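Local structure of ATP:cob(I)alamin adenosyltransferase (Salmonella enterica subsp. enterica serovar Livingstone, 5CX7) at residues L120-G125 with M131-T136. The protein binds heme through its C-terminal domain and probably converts cob(I)alamin to adenosylcobalamin, the cofactor of propanediol dehydratase, within a bacterial microcompartment. Residues are numbered along the deposited sequence; the frame is centred on the assembly and turned at random.
Sequences LGISGG and MDIAQT
I122 rises from the strand as a forked bump and fits against the helix where I133 and A134 stand next to each other. The short methyl of A134 leaves the shallow place on the helix surface, and I122 CG1 settles over it, 3.8 Å from A134 CB and equally near the backbone nitrogen of A134. The two outer methyls of I122 then lean on the neighbouring, taller residue: I133 CG2 sits over the mouth of the fork, 3.9 Å from I122 CD1 and 4.0 Å from I122 CG2, where the two side chains cross at about a right angle. Chi1 (-55°) sets I122 CG1 beside the backbone N, and chi2 (-65°) then brings CD1 round, so that CD1 and CG2 both reach that one methyl. Beside I122, L120 supplies a second bump, CD2, which lies 3.6 Å from A134 O and 4.0 Å from A134 CB. A134 CB thus has L120 CD2 and I122 CG1 against it. The example illustrates helix-on-sheet packing in an HbpS-like domain of the GAF clan: helix 127-139 follows strand 115-123 after a short turn and folds back over the sheet, its segment running at 147° to strand 120-123 with the axes 7.8 Å apart. That closeness goes with the small residue at the nearest point, where the CA atoms of I122 and A134 are 6.2 Å apart. The side chain of S123 leaves from the opposite face of the sheet and packs on helix 59-72. I133 also touches A24 and R27 of helix 14-31, joining this layer to the heme-bearing helix, while D132 forms a salt bridge with R27.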
ATOM      1  N   LEU E 120     -10.250   9.728  21.652  1.00 12.68           N
ATOM      2  CA  LEU E 120     -10.840   8.427  22.031  1.00 13.59           C
ATOM      3  C   LEU E 120     -11.704   7.948  20.892  1.00 10.84           C
ATOM      4  O   LEU E 120     -12.511   8.692  20.381  1.00 14.50           O
ATOM      5  CB  LEU E 120     -11.688   8.585  23.318  1.00 13.07           C
ATOM      6  CG  LEU E 120     -12.558   7.405  23.702  1.00 15.27           C
ATOM      7  CD1 LEU E 120     -11.720   6.329  24.282  1.00 17.48           C
ATOM      8  CD2 LEU E 120     -13.650   7.821  24.701  1.00 16.71           C
ATOM      9  N   GLY E 121     -11.619   6.671  20.599  1.00 10.70           N
ATOM     10  CA  GLY E 121     -12.432   6.043  19.596  1.00  9.94           C
ATOM     11  C   GLY E 121     -13.016   4.716  19.996  1.00  9.53           C
ATOM     12  O   GLY E 121     -12.367   3.899  20.631  1.00 11.52           O
ATOM     13  N   ILE E 122     -14.294   4.541  19.672  1.00 10.46           N
ATOM     14  CA  ILE E 122     -15.046   3.338  19.976  1.00 10.14           C
ATOM     15  C   ILE E 122     -15.697   2.809  18.723  1.00 10.02           C
ATOM     16  O   ILE E 122     -16.279   3.563  17.976  1.00 12.15           O
ATOM     17  CB  ILE E 122     -16.234   3.611  20.969  1.00  9.77           C
ATOM     18  CG1 ILE E 122     -15.716   4.290  22.278  1.00 10.63           C
ATOM     19  CG2 ILE E 122     -16.959   2.332  21.272  1.00  9.65           C
ATOM     20  CD1 ILE E 122     -14.770   3.419  23.136  1.00 12.30           C
ATOM     21  N   SER E 123     -15.601   1.501  18.529  1.00 10.58           N
ATOM     22  CA  SER E 123     -16.283   0.873  17.466  1.00  9.85           C
ATOM     23  C   SER E 123     -16.710  -0.503  17.873  1.00  9.43           C
ATOM     24  O   SER E 123     -16.025  -1.214  18.610  1.00 10.05           O
ATOM     25  CB  SER E 123     -15.368   0.758  16.176  1.00  9.81           C
ATOM     26  OG  SER E 123     -16.128   0.155  15.114  1.00 10.44           O
ATOM     27  N   GLY E 124     -17.824  -0.931  17.306  1.00 11.34           N
ATOM     28  CA  GLY E 124     -18.358  -2.277  17.556  1.00 13.81           C
ATOM     29  C   GLY E 124     -19.847  -2.373  17.700  1.00 13.67           C
ATOM     30  O   GLY E 124     -20.457  -3.435  17.426  1.00 14.81           O
ATOM     31  N   GLY E 125     -20.463  -1.274  18.100  1.00 17.77           N
ATOM     32  CA  GLY E 125     -21.918  -1.180  18.130  1.00 20.05           C
ATOM     33  C   GLY E 125     -22.489  -0.368  16.999  1.00 19.90           C
ATOM     34  O   GLY E 125     -21.883  -0.247  15.912  1.00 20.12           O
ATOM     35  N   MET E 131     -21.053   6.162  20.303  1.00 11.35           N
ATOM     36  CA  MET E 131     -21.042   7.476  20.864  1.00 11.98           C
ATOM     37  C   MET E 131     -21.370   7.432  22.373  1.00 12.83           C
ATOM     38  O   MET E 131     -20.809   8.194  23.151  1.00 12.26           O
ATOM     39  CB  MET E 131     -21.980   8.400  20.116  1.00 11.87           C
ATOM     40  CG  MET E 131     -21.467   8.728  18.662  1.00 12.25           C
ATOM     41  SD  MET E 131     -22.641   9.560  17.654  1.00 16.09           S
ATOM     42  CE  MET E 131     -22.596  11.153  18.458  1.00 16.37           C
ATOM     43  N   ASP E 132     -22.384   6.705  22.737  1.00 15.01           N
ATOM     44  CA  ASP E 132     -22.782   6.549  24.158  1.00 14.72           C
ATOM     45  C   ASP E 132     -21.645   6.052  24.981  1.00 17.30           C
ATOM     46  O   ASP E 132     -21.310   6.627  26.045  1.00 18.37           O
ATOM     47  CB  ASP E 132     -23.969   5.593  24.203  1.00 15.22           C
ATOM     48  CG  ASP E 132     -24.512   5.314  25.657  1.00 16.36           C
ATOM     49  OD1 ASP E 132     -23.753   5.398  26.614  1.00 16.34           O
ATOM     50  OD2 ASP E 132     -25.624   4.805  25.741  1.00 20.46           O
ATOM     51  N   ILE E 133     -21.017   4.981  24.531  1.00 16.35           N
ATOM     52  CA  ILE E 133     -19.833   4.445  25.211  1.00 14.89           C
ATOM     53  C   ILE E 133     -18.688   5.452  25.353  1.00 15.11           C
ATOM     54  O   ILE E 133     -18.179   5.611  26.442  1.00 13.45           O
ATOM     55  CB  ILE E 133     -19.346   3.168  24.535  1.00 14.18           C
ATOM     56  CG1 ILE E 133     -20.421   2.040  24.663  1.00 16.14           C
ATOM     57  CG2 ILE E 133     -18.031   2.681  25.090  1.00 13.83           C
ATOM     58  CD1 ILE E 133     -20.311   0.950  23.618  1.00 14.72           C
ATOM     59  N   ALA E 134     -18.378   6.148  24.259  1.00 15.16           N
ATOM     60  CA  ALA E 134     -17.356   7.148  24.267  1.00 15.56           C
ATOM     61  C   ALA E 134     -17.695   8.286  25.248  1.00 16.17           C
ATOM     62  O   ALA E 134     -16.852   8.691  26.018  1.00 15.82           O
ATOM     63  CB  ALA E 134     -17.158   7.702  22.865  1.00 14.69           C
ATOM     64  N   GLN E 135     -18.898   8.794  25.179  1.00 15.98           N
ATOM     65  CA  GLN E 135     -19.333   9.888  26.070  1.00 20.75           C
ATOM     66  C   GLN E 135     -19.312   9.492  27.538  1.00 17.29           C
ATOM     67  O   GLN E 135     -18.890  10.263  28.385  1.00 19.32           O
ATOM     68  CB  GLN E 135     -20.731  10.374  25.706  1.00 19.55           C
ATOM     69  CG  GLN E 135     -20.809  11.144  24.398  1.00 22.16           C
ATOM     70  CD  GLN E 135     -22.229  11.096  23.808  1.00 25.86           C
ATOM     71  OE1 GLN E 135     -23.162  10.720  24.466  1.00 30.54           O
ATOM     72  NE2 GLN E 135     -22.364  11.461  22.544  1.00 25.42           N
ATOM     73  N   THR E 136     -19.747   8.289  27.818  1.00 17.90           N
ATOM     74  CA  THR E 136     -19.728   7.747  29.189  1.00 17.33           C
ATOM     75  C   THR E 136     -18.303   7.682  29.702  1.00 18.07           C
ATOM     76  O   THR E 136     -18.051   8.015  30.854  1.00 16.36           O
ATOM     77  CB  THR E 136     -20.414   6.344  29.235  1.00 16.24           C
ATOM     78  OG1 THR E 136     -21.734   6.462  28.740  1.00 16.82           O
ATOM     79  CG2 THR E 136     -20.463   5.767  30.668  1.00 19.10           C
TER